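Local structure of putative oxidoreductase with NAD(P)-binding Rossmann-fold domain (Clostridium difficile, 3UUW) at residues 179-184 with 207-212. The protein probably acts as an NAD(P)-dependent oxidoreductase of the GFO/IDH/MocA family, binding the dinucleotide in its Rossmann-fold domain. Sequence-based numbering, arbitrary orientation.
Sequences ANEDVE and GKNFSI
The CA atoms of the two segments come nearest at Val183 and Gly207, 4.6 Å apart. Segment 179-184 links helix 160-179 to strand 184-192. Segment 207-212 holds the turn of the hairpin between strands 198-206 and 211-217, closed by a hydrogen bond from Gly207 N to Phe210 O. A water bridges the backbones, donating to Asp182 O at 2.6 Å and accepting from Lys208 N.

Glu181 reaches into this turn. Its CG sits between the backbone N and the carbonyl carbon (chi1 67°), and the chain beyond is extended. Glu181 OE1 accepts a weak but fairly straight hydrogen bond from Asn209 N (3.4 Å, 162°). Glu181 OE1 also lies 3.4 Å from Gly207 CA and over one face of the Phe210 ring, toward the rim. The Glu181 carboxylate and Asn209 amide planes are only 19° apart, yet Glu181 OE2 and Asn209 ND2, at 3.2 Å, are poorly angled for a hydrogen bond.

In the conformer described, Ile212 CD1 lies 3.9 Å from Ala179 CB and also touches Val183 CG1. Ile145 of strand 142-150 touches both Phe210 and Ile212.

The link is therefore apolar between helix 160-179 and the sheet. It is polar at the turn, where the Glu181 carboxylate, with one weak hydrogen bond, and a bridging water join the loop to the hairpin.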
loop_
_atom_site.group_PDB
_atom_site.type_symbol
_atom_site.label_atom_id
_atom_site.label_comp_id
_atom_site.label_asym_id
_atom_site.label_seq_id
_atom_site.Cartn_x
_atom_site.Cartn_y
_atom_site.Cartn_z
ATOM N N ALA A 179 -17.069 0.502 -22.146
ATOM C CA ALA A 179 -17.497 -0.629 -22.961
ATOM C C ALA A 179 -17.250 -0.323 -24.427
ATOM O O ALA A 179 -16.764 -1.164 -25.155
ATOM C CB ALA A 179 -18.967 -0.946 -22.743
ATOM N N ASN A 180 -17.602 0.891 -24.841
ATOM C CA ASN A 180 -17.510 1.298 -26.236
ATOM C C ASN A 180 -18.136 0.257 -27.178
ATOM O O ASN A 180 -17.715 0.093 -28.321
ATOM C CB ASN A 180 -16.059 1.587 -26.624
ATOM C CG ASN A 180 -15.953 2.389 -27.905
ATOM O OD1 ASN A 180 -16.771 3.280 -28.156
ATOM N ND2 ASN A 180 -14.945 2.085 -28.722
ATOM N N GLU A 181 -19.142 -0.448 -26.673
ATOM C CA GLU A 181 -19.897 -1.434 -27.450
ATOM C C GLU A 181 -21.238 -1.572 -26.766
ATOM O O GLU A 181 -21.383 -1.166 -25.614
ATOM C CB GLU A 181 -19.181 -2.796 -27.527
ATOM C CG GLU A 181 -19.049 -3.577 -26.194
ATOM C CD GLU A 181 -18.427 -4.971 -26.374
ATOM O OE1 GLU A 181 -18.047 -5.618 -25.358
ATOM O OE2 GLU A 181 -18.318 -5.425 -27.535
ATOM N N ASP A 182 -22.218 -2.136 -27.465
ATOM C CA ASP A 182 -23.539 -2.321 -26.890
ATOM C C ASP A 182 -23.461 -3.330 -25.751
ATOM O O ASP A 182 -22.713 -4.305 -25.820
ATOM C CB ASP A 182 -24.522 -2.848 -27.942
ATOM C CG ASP A 182 -24.754 -1.868 -29.085
ATOM O OD1 ASP A 182 -24.687 -0.646 -28.852
ATOM O OD2 ASP A 182 -25.025 -2.329 -30.212
ATOM N N VAL A 183 -24.244 -3.098 -24.711
ATOM C CA VAL A 183 -24.293 -4.014 -23.587
ATOM C C VAL A 183 -25.731 -4.288 -23.182
ATOM O O VAL A 183 -26.645 -3.520 -23.504
ATOM C CB VAL A 183 -23.485 -3.477 -22.379
ATOM C CG1 VAL A 183 -22.027 -3.281 -22.750
ATOM C CG2 VAL A 183 -24.097 -2.187 -21.851
ATOM N N GLU A 184 -25.928 -5.413 -22.506
ATOM C CA GLU A 184 -27.223 -5.842 -22.018
ATOM C C GLU A 184 -27.105 -6.183 -20.542
ATOM O O GLU A 184 -26.117 -6.790 -20.142
ATOM C CB GLU A 184 -27.652 -7.116 -22.753
ATOM C CG GLU A 184 -27.892 -6.957 -24.254
ATOM C CD GLU A 184 -29.257 -6.367 -24.575
ATOM O OE1 GLU A 184 -29.781 -5.560 -23.770
ATOM O OE2 GLU A 184 -29.816 -6.717 -25.638
ATOM N N GLY A 207 -21.251 -7.439 -22.768
ATOM C CA GLY A 207 -20.930 -7.074 -24.171
ATOM C C GLY A 207 -20.448 -8.300 -24.908
ATOM O O GLY A 207 -20.273 -9.350 -24.305
ATOM N N LYS A 208 -20.219 -8.180 -26.215
ATOM C CA LYS A 208 -19.708 -9.304 -27.004
ATOM C C LYS A 208 -18.368 -9.813 -26.503
ATOM O O LYS A 208 -18.125 -11.019 -26.471
ATOM C CB LYS A 208 -19.503 -8.906 -28.476
ATOM C CG LYS A 208 -20.725 -9.021 -29.363
ATOM C CD LYS A 208 -20.352 -8.722 -30.819
ATOM C CE LYS A 208 -21.461 -9.096 -31.795
ATOM N NZ LYS A 208 -21.030 -8.875 -33.215
ATOM N N ASN A 209 -17.504 -8.878 -26.115
ATOM C CA ASN A 209 -16.106 -9.182 -25.783
ATOM C C ASN A 209 -15.808 -9.311 -24.293
ATOM O O ASN A 209 -14.849 -9.989 -23.899
ATOM C CB ASN A 209 -15.213 -8.094 -26.391
ATOM C CG ASN A 209 -15.366 -7.986 -27.902
ATOM O OD1 ASN A 209 -15.332 -8.992 -28.616
ATOM N ND2 ASN A 209 -15.529 -6.761 -28.397
ATOM N N PHE A 210 -16.595 -8.638 -23.466
ATOM C CA PHE A 210 -16.402 -8.692 -22.021
ATOM C C PHE A 210 -17.611 -8.099 -21.307
ATOM O O PHE A 210 -18.478 -7.476 -21.936
ATOM C CB PHE A 210 -15.116 -7.956 -21.599
ATOM C CG PHE A 210 -15.059 -6.502 -22.027
ATOM C CD1 PHE A 210 -15.568 -5.504 -21.204
ATOM C CD2 PHE A 210 -14.470 -6.140 -23.228
ATOM C CE1 PHE A 210 -15.500 -4.154 -21.581
ATOM C CE2 PHE A 210 -14.403 -4.787 -23.612
ATOM C CZ PHE A 210 -14.919 -3.809 -22.785
ATOM N N SER A 211 -17.653 -8.277 -19.994
ATOM C CA SER A 211 -18.720 -7.736 -19.176
ATOM C C SER A 211 -18.183 -6.695 -18.207
ATOM O O SER A 211 -16.994 -6.688 -17.875
ATOM C CB SER A 211 -19.381 -8.840 -18.350
ATOM O OG SER A 211 -19.978 -9.805 -19.207
ATOM N N ILE A 212 -19.075 -5.812 -17.768
ATOM C CA ILE A 212 -18.740 -4.823 -16.770
ATOM C C ILE A 212 -19.581 -5.115 -15.545
ATOM O O ILE A 212 -20.788 -5.348 -15.653
ATOM C CB ILE A 212 -19.031 -3.377 -17.209
ATOM C CG1 ILE A 212 -18.293 -3.027 -18.502
ATOM C CG2 ILE A 212 -18.631 -2.413 -16.092
ATOM C CD1 ILE A 212 -19.051 -3.399 -19.774
HETATM O O HOH W 1 -21.764 -5.821 -27.638
#